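Local atomic coordinates of 6-phosphogluconate dehydrogenase NAD-binding (Dyadobacter fermentans, PDB entry 4GBJ), a protein that probably acts as an NAD(P)-dependent oxidoreductase of the 3-hydroxyisobutyrate and 6-phosphogluconate dehydrogenase kind, binding the dinucleotide through a Rossmann-type domain. Residues 7-13 with 29-35; 23-29 with 151-156; 91-96 with 116-122. One frame throughout, in Å; residues are numbered along the deposited sequence.

Contact 1: 7-13 with 29-35; sequences KIAFLGL and YELVVWN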
loop_
_atom_site.group_PDB
_atom_site.type_symbol
_atom_site.label_atom_id
_atom_site.label_comp_id
_atom_site.label_asym_id
_atom_site.label_seq_id
_atom_site.Cartn_x
_atom_site.Cartn_y
_atom_site.Cartn_z
ATOM N N LYS B 7 -27.654 20.025 -24.645
ATOM C CA LYS B 7 -28.365 19.079 -23.783
ATOM C C LYS B 7 -27.652 18.962 -22.422
ATOM O O LYS B 7 -28.218 19.417 -21.425
ATOM C CB LYS B 7 -28.477 17.700 -24.466
ATOM C CG LYS B 7 -28.977 16.554 -23.595
ATOM C CD LYS B 7 -28.342 15.233 -24.040
ATOM C CE LYS B 7 -29.034 14.029 -23.452
ATOM N NZ LYS B 7 -30.239 13.642 -24.246
ATOM N N ILE B 8 -26.461 18.301 -22.369
ATOM C CA ILE B 8 -25.724 18.102 -21.106
ATOM C C ILE B 8 -24.830 19.313 -20.829
ATOM O O ILE B 8 -24.001 19.665 -21.681
ATOM C CB ILE B 8 -24.893 16.767 -21.124
ATOM C CG1 ILE B 8 -25.830 15.544 -21.023
ATOM C CG2 ILE B 8 -23.876 16.705 -19.932
ATOM C CD1 ILE B 8 -25.184 14.277 -21.397
ATOM N N ALA B 9 -24.981 19.963 -19.658
ATOM C CA ALA B 9 -24.060 21.072 -19.324
ATOM C C ALA B 9 -22.789 20.489 -18.692
ATOM O O ALA B 9 -22.860 19.527 -17.942
ATOM C CB ALA B 9 -24.710 22.077 -18.391
ATOM N N PHE B 10 -21.641 21.047 -19.017
ATOM C CA PHE B 10 -20.357 20.574 -18.530
ATOM C C PHE B 10 -19.542 21.761 -18.085
ATOM O O PHE B 10 -19.054 22.527 -18.908
ATOM C CB PHE B 10 -19.623 19.778 -19.623
ATOM C CG PHE B 10 -18.662 18.773 -19.058
ATOM C CD1 PHE B 10 -18.998 17.431 -18.993
ATOM C CD2 PHE B 10 -17.422 19.169 -18.583
ATOM C CE1 PHE B 10 -18.102 16.497 -18.474
ATOM C CE2 PHE B 10 -16.526 18.233 -18.055
ATOM C CZ PHE B 10 -16.865 16.902 -18.013
ATOM N N LEU B 11 -19.376 21.901 -16.787
ATOM C CA LEU B 11 -18.695 23.035 -16.177
ATOM C C LEU B 11 -17.330 22.642 -15.590
ATOM O O LEU B 11 -17.271 21.823 -14.689
ATOM C CB LEU B 11 -19.599 23.601 -15.086
ATOM C CG LEU B 11 -21.048 23.915 -15.497
ATOM C CD1 LEU B 11 -21.827 24.460 -14.323
ATOM C CD2 LEU B 11 -21.094 24.933 -16.606
ATOM N N GLY B 12 -16.254 23.244 -16.094
ATOM C CA GLY B 12 -14.901 22.974 -15.625
ATOM C C GLY B 12 -14.208 22.017 -16.569
ATOM O O GLY B 12 -14.561 20.838 -16.612
ATOM N N LEU B 13 -13.210 22.521 -17.316
ATOM C CA LEU B 13 -12.525 21.809 -18.375
ATOM C C LEU B 13 -11.021 21.765 -18.140
ATOM O O LEU B 13 -10.233 22.008 -19.062
ATOM C CB LEU B 13 -12.821 22.488 -19.724
ATOM C CG LEU B 13 -14.290 22.787 -20.036
ATOM C CD1 LEU B 13 -14.410 23.544 -21.347
ATOM C CD2 LEU B 13 -15.099 21.515 -20.129
ATOM N N TYR B 29 -23.281 12.388 -27.186
ATOM C CA TYR B 29 -23.991 13.363 -26.356
ATOM C C TYR B 29 -23.693 14.786 -26.801
ATOM O O TYR B 29 -22.537 15.130 -27.051
ATOM C CB TYR B 29 -23.596 13.237 -24.892
ATOM C CG TYR B 29 -24.029 11.954 -24.233
ATOM C CD1 TYR B 29 -25.300 11.825 -23.689
ATOM C CD2 TYR B 29 -23.144 10.896 -24.072
ATOM C CE1 TYR B 29 -25.732 10.623 -23.135
ATOM C CE2 TYR B 29 -23.552 9.695 -23.496
ATOM C CZ TYR B 29 -24.840 9.571 -22.996
ATOM O OH TYR B 29 -25.243 8.442 -22.311
ATOM N N GLU B 30 -24.719 15.635 -26.796
ATOM C CA GLU B 30 -24.577 17.058 -27.109
ATOM C C GLU B 30 -24.139 17.781 -25.820
ATOM O O GLU B 30 -24.779 17.573 -24.781
ATOM C CB GLU B 30 -25.915 17.587 -27.665
ATOM C CG GLU B 30 -26.079 19.103 -27.749
ATOM C CD GLU B 30 -27.420 19.547 -28.316
ATOM O OE1 GLU B 30 -28.452 18.901 -28.012
ATOM O OE2 GLU B 30 -27.441 20.557 -29.056
ATOM N N LEU B 31 -23.022 18.566 -25.860
ATOM C CA LEU B 31 -22.532 19.289 -24.684
ATOM C C LEU B 31 -22.514 20.789 -24.855
ATOM O O LEU B 31 -21.998 21.273 -25.858
ATOM C CB LEU B 31 -21.078 18.909 -24.281
ATOM C CG LEU B 31 -20.712 17.481 -23.890
ATOM C CD1 LEU B 31 -19.364 17.459 -23.262
ATOM C CD2 LEU B 31 -21.671 16.903 -22.946
ATOM N N VAL B 32 -22.908 21.519 -23.780
ATOM C CA VAL B 32 -22.794 22.972 -23.683
ATOM C C VAL B 32 -21.815 23.163 -22.523
ATOM O O VAL B 32 -22.080 22.757 -21.380
ATOM C CB VAL B 32 -24.120 23.762 -23.585
ATOM C CG1 VAL B 32 -25.011 23.289 -22.443
ATOM C CG2 VAL B 32 -23.858 25.264 -23.523
ATOM N N VAL B 33 -20.620 23.652 -22.866
ATOM C CA VAL B 33 -19.493 23.699 -21.952
ATOM C C VAL B 33 -19.157 25.100 -21.513
ATOM O O VAL B 33 -19.572 26.089 -22.110
ATOM C CB VAL B 33 -18.261 22.985 -22.525
ATOM C CG1 VAL B 33 -18.615 21.572 -22.987
ATOM C CG2 VAL B 33 -17.590 23.781 -23.656
ATOM N N TRP B 34 -18.438 25.160 -20.410
ATOM C CA TRP B 34 -18.008 26.403 -19.777
ATOM C C TRP B 34 -16.770 26.158 -18.961
ATOM O O TRP B 34 -16.578 25.078 -18.386
ATOM C CB TRP B 34 -19.110 26.973 -18.887
ATOM C CG TRP B 34 -18.735 28.209 -18.118
ATOM C CD1 TRP B 34 -18.964 29.503 -18.483
ATOM C CD2 TRP B 34 -18.137 28.260 -16.811
ATOM N NE1 TRP B 34 -18.525 30.362 -17.499
ATOM C CE2 TRP B 34 -18.029 29.626 -16.453
ATOM C CE3 TRP B 34 -17.677 27.287 -15.911
ATOM C CZ2 TRP B 34 -17.449 30.039 -15.258
ATOM C CZ3 TRP B 34 -17.131 27.698 -14.707
ATOM C CH2 TRP B 34 -16.999 29.061 -14.401
ATOM N N ASN B 35 -15.947 27.178 -18.876
ATOM C CA ASN B 35 -14.740 27.118 -18.072
ATOM C C ASN B 35 -14.352 28.520 -17.670
ATOM O O ASN B 35 -14.513 29.432 -18.485
ATOM C CB ASN B 35 -13.638 26.441 -18.890
ATOM C CG ASN B 35 -12.478 25.985 -18.056
ATOM O OD1 ASN B 35 -12.637 25.200 -17.121
ATOM N ND2 ASN B 35 -11.273 26.399 -18.404
#

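Contact 2: 23-29 with 151-156; sequences ILLEAGY and PIVENF. With NA (sodium ion), chain E.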
loop_
_atom_site.group_PDB
_atom_site.type_symbol
_atom_site.label_atom_id
_atom_site.label_comp_id
_atom_site.label_asym_id
_atom_site.label_seq_id
_atom_site.Cartn_x
_atom_site.Cartn_y
_atom_site.Cartn_z
ATOM N N ILE B 23 -14.833 12.350 -24.493
ATOM C CA ILE B 23 -15.453 11.028 -24.595
ATOM C C ILE B 23 -16.985 11.131 -24.708
ATOM O O ILE B 23 -17.590 10.337 -25.433
ATOM C CB ILE B 23 -15.030 10.145 -23.402
ATOM C CG1 ILE B 23 -13.601 9.668 -23.608
ATOM C CG2 ILE B 23 -15.959 8.956 -23.178
ATOM C CD1 ILE B 23 -12.865 9.451 -22.331
ATOM N N LEU B 24 -17.614 12.075 -23.988
ATOM C CA LEU B 24 -19.068 12.193 -24.042
ATOM C C LEU B 24 -19.487 12.741 -25.397
ATOM O O LEU B 24 -20.499 12.298 -25.924
ATOM C CB LEU B 24 -19.595 13.056 -22.870
ATOM C CG LEU B 24 -19.309 12.499 -21.475
ATOM C CD1 LEU B 24 -19.883 13.430 -20.376
ATOM C CD2 LEU B 24 -19.825 11.057 -21.312
ATOM N N LEU B 25 -18.674 13.608 -26.006
ATOM C CA LEU B 25 -18.924 14.074 -27.363
ATOM C C LEU B 25 -18.770 12.907 -28.371
ATOM O O LEU B 25 -19.702 12.653 -29.138
ATOM C CB LEU B 25 -17.983 15.219 -27.720
ATOM C CG LEU B 25 -18.287 16.517 -27.036
ATOM C CD1 LEU B 25 -17.098 17.472 -27.133
ATOM C CD2 LEU B 25 -19.591 17.162 -27.599
ATOM N N GLU B 26 -17.644 12.158 -28.313
ATOM C CA GLU B 26 -17.421 10.965 -29.143
ATOM C C GLU B 26 -18.581 9.977 -29.001
ATOM O O GLU B 26 -18.969 9.364 -29.985
ATOM C CB GLU B 26 -16.129 10.216 -28.728
ATOM C CG GLU B 26 -14.794 10.842 -29.112
ATOM C CD GLU B 26 -13.562 10.215 -28.460
ATOM O OE1 GLU B 26 -13.709 9.411 -27.508
ATOM O OE2 GLU B 26 -12.439 10.544 -28.903
ATOM N N ALA B 27 -19.118 9.791 -27.767
ATOM C CA ALA B 27 -20.229 8.855 -27.515
ATOM C C ALA B 27 -21.654 9.363 -27.981
ATOM O O ALA B 27 -22.654 8.695 -27.699
ATOM C CB ALA B 27 -20.270 8.502 -26.045
ATOM N N GLY B 28 -21.731 10.501 -28.669
ATOM C CA GLY B 28 -22.983 11.022 -29.214
ATOM C C GLY B 28 -23.790 11.982 -28.364
ATOM O O GLY B 28 -24.876 12.385 -28.782
ATOM N N TYR B 29 -23.281 12.388 -27.186
ATOM C CA TYR B 29 -23.991 13.363 -26.356
ATOM C C TYR B 29 -23.693 14.786 -26.801
ATOM O O TYR B 29 -22.537 15.130 -27.051
ATOM C CB TYR B 29 -23.596 13.237 -24.892
ATOM C CG TYR B 29 -24.029 11.954 -24.233
ATOM C CD1 TYR B 29 -25.300 11.825 -23.689
ATOM C CD2 TYR B 29 -23.144 10.896 -24.072
ATOM C CE1 TYR B 29 -25.732 10.623 -23.135
ATOM C CE2 TYR B 29 -23.552 9.695 -23.496
ATOM C CZ TYR B 29 -24.840 9.571 -22.996
ATOM O OH TYR B 29 -25.243 8.442 -22.311
ATOM N N PRO B 151 -25.552 5.537 -17.107
ATOM C CA PRO B 151 -25.191 5.184 -18.500
ATOM C C PRO B 151 -24.271 6.216 -19.153
ATOM O O PRO B 151 -23.514 5.861 -20.038
ATOM C CB PRO B 151 -26.536 5.100 -19.219
ATOM C CG PRO B 151 -27.583 5.202 -18.184
ATOM C CD PRO B 151 -26.999 5.817 -16.985
ATOM N N ILE B 152 -24.310 7.489 -18.698
ATOM C CA ILE B 152 -23.427 8.506 -19.252
ATOM C C ILE B 152 -21.980 8.274 -18.745
ATOM O O ILE B 152 -21.060 8.264 -19.543
ATOM C CB ILE B 152 -23.904 9.939 -18.935
ATOM C CG1 ILE B 152 -25.387 10.171 -19.400
ATOM C CG2 ILE B 152 -22.977 10.963 -19.642
ATOM C CD1 ILE B 152 -26.035 11.370 -18.787
ATOM N N VAL B 153 -21.789 8.121 -17.440
ATOM C CA VAL B 153 -20.435 8.009 -16.866
ATOM C C VAL B 153 -19.742 6.689 -17.234
ATOM O O VAL B 153 -18.525 6.680 -17.264
ATOM C CB VAL B 153 -20.387 8.273 -15.356
ATOM C CG1 VAL B 153 -21.115 9.570 -15.039
ATOM C CG2 VAL B 153 -20.944 7.120 -14.527
ATOM N N GLU B 154 -20.497 5.628 -17.599
ATOM C CA GLU B 154 -19.925 4.350 -18.058
ATOM C C GLU B 154 -19.042 4.547 -19.279
ATOM O O GLU B 154 -18.201 3.713 -19.550
ATOM C CB GLU B 154 -21.035 3.327 -18.392
ATOM C CG GLU B 154 -21.551 2.623 -17.160
ATOM C CD GLU B 154 -22.750 1.706 -17.305
ATOM O OE1 GLU B 154 -23.538 1.856 -18.269
ATOM O OE2 GLU B 154 -22.898 0.826 -16.428
ATOM N N ASN B 155 -19.252 5.620 -20.034
ATOM C CA ASN B 155 -18.467 5.896 -21.228
ATOM C C ASN B 155 -17.032 6.271 -20.929
ATOM O O ASN B 155 -16.191 5.978 -21.748
ATOM C CB ASN B 155 -19.119 7.001 -22.045
ATOM C CG ASN B 155 -20.413 6.529 -22.666
ATOM O OD1 ASN B 155 -20.403 5.707 -23.571
ATOM N ND2 ASN B 155 -21.547 6.967 -22.150
ATOM N N PHE B 156 -16.723 6.867 -19.770
ATOM C CA PHE B 156 -15.338 7.280 -19.490
ATOM C C PHE B 156 -14.694 6.595 -18.286
ATOM O O PHE B 156 -13.599 6.988 -17.922
ATOM C CB PHE B 156 -15.234 8.805 -19.342
ATOM C CG PHE B 156 -16.086 9.459 -18.307
ATOM C CD1 PHE B 156 -15.600 9.688 -17.023
ATOM C CD2 PHE B 156 -17.338 9.945 -18.631
ATOM C CE1 PHE B 156 -16.384 10.343 -16.070
ATOM C CE2 PHE B 156 -18.113 10.608 -17.684
ATOM C CZ PHE B 156 -17.631 10.790 -16.408
HETATM NA NA NA E . -16.991 1.843 -19.388
HETATM O O HOH W 1 -18.276 1.088 -17.423
HETATM O O HOH W 2 -19.084 0.666 -20.621
#

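Contact 3: 91-96 with 116-122; sequences GVHVSM and AHYVGAP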
loop_
_atom_site.group_PDB
_atom_site.type_symbol
_atom_site.label_atom_id
_atom_site.label_comp_id
_atom_site.label_asym_id
_atom_site.label_seq_id
_atom_site.Cartn_x
_atom_site.Cartn_y
_atom_site.Cartn_z
ATOM N N GLY B 91 -33.771 18.262 -12.254
ATOM C CA GLY B 91 -32.438 18.532 -12.759
ATOM C C GLY B 91 -31.450 17.697 -11.965
ATOM O O GLY B 91 -31.725 17.337 -10.814
ATOM N N VAL B 92 -30.363 17.279 -12.596
ATOM C CA VAL B 92 -29.364 16.426 -11.940
ATOM C C VAL B 92 -27.971 17.034 -12.107
ATOM O O VAL B 92 -27.584 17.348 -13.228
ATOM C CB VAL B 92 -29.391 14.972 -12.483
ATOM C CG1 VAL B 92 -28.309 14.121 -11.822
ATOM C CG2 VAL B 92 -30.761 14.330 -12.273
ATOM N N HIS B 93 -27.223 17.192 -10.984
ATOM C CA HIS B 93 -25.865 17.703 -10.973
ATOM C C HIS B 93 -24.923 16.568 -10.577
ATOM O O HIS B 93 -25.061 16.025 -9.491
ATOM C CB HIS B 93 -25.743 18.884 -9.989
ATOM C CG HIS B 93 -24.329 19.372 -9.763
ATOM N ND1 HIS B 93 -24.023 20.224 -8.708
ATOM C CD2 HIS B 93 -23.198 19.171 -10.496
ATOM C CE1 HIS B 93 -22.715 20.434 -8.780
ATOM N NE2 HIS B 93 -22.181 19.834 -9.856
ATOM N N VAL B 94 -24.044 16.164 -11.481
ATOM C CA VAL B 94 -23.008 15.145 -11.264
ATOM C C VAL B 94 -21.744 15.909 -10.887
ATOM O O VAL B 94 -21.096 16.547 -11.710
ATOM C CB VAL B 94 -22.818 14.239 -12.498
ATOM C CG1 VAL B 94 -21.875 13.080 -12.175
ATOM C CG2 VAL B 94 -24.159 13.706 -12.975
ATOM N N SER B 95 -21.431 15.869 -9.623
ATOM C CA SER B 95 -20.394 16.678 -9.026
ATOM C C SER B 95 -19.150 15.812 -8.844
ATOM O O SER B 95 -19.074 14.961 -7.956
ATOM C CB SER B 95 -20.935 17.240 -7.715
ATOM O OG SER B 95 -19.999 18.057 -7.027
HETATM N N MSE B 96 -18.223 15.964 -9.737
HETATM C CA MSE B 96 -17.018 15.097 -9.774
HETATM C C MSE B 96 -15.785 15.665 -9.087
HETATM O O MSE B 96 -14.768 14.984 -9.030
HETATM C CB MSE B 96 -16.698 14.776 -11.199
HETATM C CG MSE B 96 -17.895 14.140 -11.911
HETATM SE SE MSE B 96 -17.427 13.418 -13.636
HETATM C CE MSE B 96 -17.145 15.041 -14.501
ATOM N N ALA B 116 -34.145 19.632 -7.484
ATOM C CA ALA B 116 -33.004 19.108 -8.243
ATOM C C ALA B 116 -32.265 18.068 -7.392
ATOM O O ALA B 116 -32.495 17.988 -6.181
ATOM C CB ALA B 116 -32.064 20.243 -8.635
ATOM N N HIS B 117 -31.355 17.304 -7.995
ATOM C CA HIS B 117 -30.629 16.265 -7.272
ATOM C C HIS B 117 -29.133 16.422 -7.455
ATOM O O HIS B 117 -28.640 16.510 -8.576
ATOM C CB HIS B 117 -31.049 14.859 -7.740
ATOM C CG HIS B 117 -32.527 14.629 -7.773
ATOM N ND1 HIS B 117 -33.225 14.379 -6.624
ATOM C CD2 HIS B 117 -33.376 14.549 -8.827
ATOM C CE1 HIS B 117 -34.480 14.176 -6.991
ATOM N NE2 HIS B 117 -34.629 14.333 -8.304
ATOM N N TYR B 118 -28.414 16.384 -6.345
ATOM C CA TYR B 118 -26.976 16.414 -6.332
ATOM C C TYR B 118 -26.442 15.005 -6.235
ATOM O O TYR B 118 -26.832 14.275 -5.338
ATOM C CB TYR B 118 -26.491 17.237 -5.153
ATOM C CG TYR B 118 -24.988 17.331 -5.060
ATOM C CD1 TYR B 118 -24.312 18.433 -5.567
ATOM C CD2 TYR B 118 -24.252 16.379 -4.361
ATOM C CE1 TYR B 118 -22.958 18.609 -5.345
ATOM C CE2 TYR B 118 -22.869 16.492 -4.231
ATOM C CZ TYR B 118 -22.229 17.614 -4.719
ATOM O OH TYR B 118 -20.874 17.763 -4.603
ATOM N N VAL B 119 -25.588 14.617 -7.161
ATOM C CA VAL B 119 -24.919 13.300 -7.115
ATOM C C VAL B 119 -23.431 13.503 -6.879
ATOM O O VAL B 119 -22.780 14.134 -7.704
ATOM C CB VAL B 119 -25.172 12.504 -8.396
ATOM C CG1 VAL B 119 -24.299 11.248 -8.446
ATOM C CG2 VAL B 119 -26.645 12.123 -8.483
ATOM N N GLY B 120 -22.926 13.008 -5.749
ATOM C CA GLY B 120 -21.503 13.026 -5.449
ATOM C C GLY B 120 -20.825 12.003 -6.312
ATOM O O GLY B 120 -21.271 10.852 -6.339
ATOM N N ALA B 121 -19.905 12.437 -7.184
ATOM C CA ALA B 121 -19.356 11.521 -8.210
ATOM C C ALA B 121 -17.864 11.664 -8.384
ATOM O O ALA B 121 -17.399 11.795 -9.506
ATOM C CB ALA B 121 -20.052 11.748 -9.544
ATOM N N PRO B 122 -17.092 11.586 -7.297
ATOM C CA PRO B 122 -15.622 11.721 -7.417
ATOM C C PRO B 122 -15.014 10.655 -8.308
ATOM O O PRO B 122 -15.459 9.512 -8.286
ATOM C CB PRO B 122 -15.136 11.601 -5.974
ATOM C CG PRO B 122 -16.261 10.958 -5.230
ATOM C CD PRO B 122 -17.498 11.409 -5.891
#

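Contact 1: 7-13 with 29-35
When the two parallel strands of a beta-alpha-beta crossover lie side by side, backbone hydrogen bonds join them, as residues 7-13 and 29-35 illustrate at the start of a Rossmann-type domain. Five backbone bonds form the ladder: Ile8 N to Glu30 O (3.0 Å), Val32 N to Ile8 O (3.0 Å), Phe10 N to Val32 O (2.9 Å), Trp34 N to Phe10 O (3.1 Å) and Gly12 N to Trp34 O (3.0 Å). Past the strands, the side chain of Asn35 takes over, its OD1 accepting from Leu13 N at 2.7 Å. Gly12, with phi near 100°, adopts a conformation that favours glycine and begins a GxGxxG-like pattern, consistent with a dinucleotide-binding turn.

Apolar contacts follow the alternation of the strands. On one face Ile8 CB meets Leu31 CD2 (3.7 Å) and Phe10 CB meets Val33 CG1 (3.9 Å); on the other Leu11 CD2 packs on Trp34 CB (3.6 Å). At the entry to the strands Ile8 CD1 touches Tyr29 CD1 at 3.4 Å.

Helix 17-26 covers the face bearing Phe10 and Leu31, while strand 8-11 is flanked by strand 64-67 and strand 31-34 by the short strand 50-51.

Contact 2: 23-29 with 151-156
Side-chain packing can join helices far apart in sequence: here the last turn of helix 17-26 meets the end of helix 143-153 and the residues after it. Ile23 comes first: its CG2 lies 3.3 Å from Asn155 O, and its CD1 reaches Phe156 CB at 3.9 Å. Leu24, one residue on, touches two partners with CD2, 3.6 Å from Ile152 CG2 and 3.8 Å from Phe156 CD2 at the edge of that ring. Ala27 follows, with CB 3.7 Å from Asn155 OD1.

Gly28 then ends the helix as the C-prime residue of a Schellman motif, in which Tyr29 N bonds to Leu24 O (3.1 Å) and Gly28 N to Leu25 O (3.0 Å). The chain thereby turns so that Tyr29 faces the second helix: Ile152 CG2 sits over its ring, 4.2 Å from the centroid, in a CH-pi contact, while Asn155 ND2 approaches the ring edge, 3.6 Å from CE2 of Tyr29.

The hydrogen bond of Asn155 ND2 goes to Ile152 O (3.0 Å), within its own segment. Glu154 O binds the sodium ion at 2.2 Å, with two waters and Val157 O as further ligands. The two segments are thus joined by apolar and CH-pi packing, with the polar bonds kept inside each of them and the metal bound apart from the interface.

Contact 3: 91-96 with 116-122
In a later beta-alpha-beta unit of the Rossmann-type domain, strands 92-95 and 117-120 run parallel, with helix 101-113 between them in sequence. Five backbone bonds alternate along the pair, the first from His117 N to Gly91 O (2.8 Å) and the last from Ala121 N to Ser95 O (2.8 Å), but the side-chain rotamers give the two faces their character.

His93 and Tyr118, both t at chi1, rise from the same face and meet as an offset edge-to-face pair: the edge of Tyr118 points at the face of His93, with centroids 5.2 Å apart and planes at 86°. The imidazole is held through bonds of its NE2 to Ser67 and its ND1 to His111. The valines, also t, occupy the opposite face; Val92 CG1 lies 4.2 Å from Val119 CG2, and Val94 CG1 lies 3.5 Å from Ala121 CB. Selenomethionine Met96, m at chi1, touches Ala121 CB through CG (4.0 Å) while its end leads away from residues 116-122. Further along the chain, Pro122 comes within about 4 Å, side chain to side chain, of Lys174, the predicted active-site residue.

Ser95, with chi1 at 180°, extends its hydroxyl along the face carrying the aromatic pair, bringing OG within 2.6 Å of Tyr118 OH in a hydrogen bond.

In the fold
Contacts 1 and 3 show how the parallel part of one mixed sheet is assembled from separate beta-alpha-beta units: they lie in series along the chain, their centres about 14 Å apart, with strand 64-67 between strands 8-11 and 92-95. Contact 2 spans a much longer loop, which encloses all of contact 3, and its segments alternate with those of contact 1, with which it shares Tyr29. Its centre is about 12 Å from contact 1 and 16 Å from contact 3. Met96 joins the three, packing on Phe10 through CE (4.0 Å to CZ) and on Phe156 through SE (3.8 Å to CZ). All three contacts thus consolidate a single domain, probably the dinucleotide-binding one.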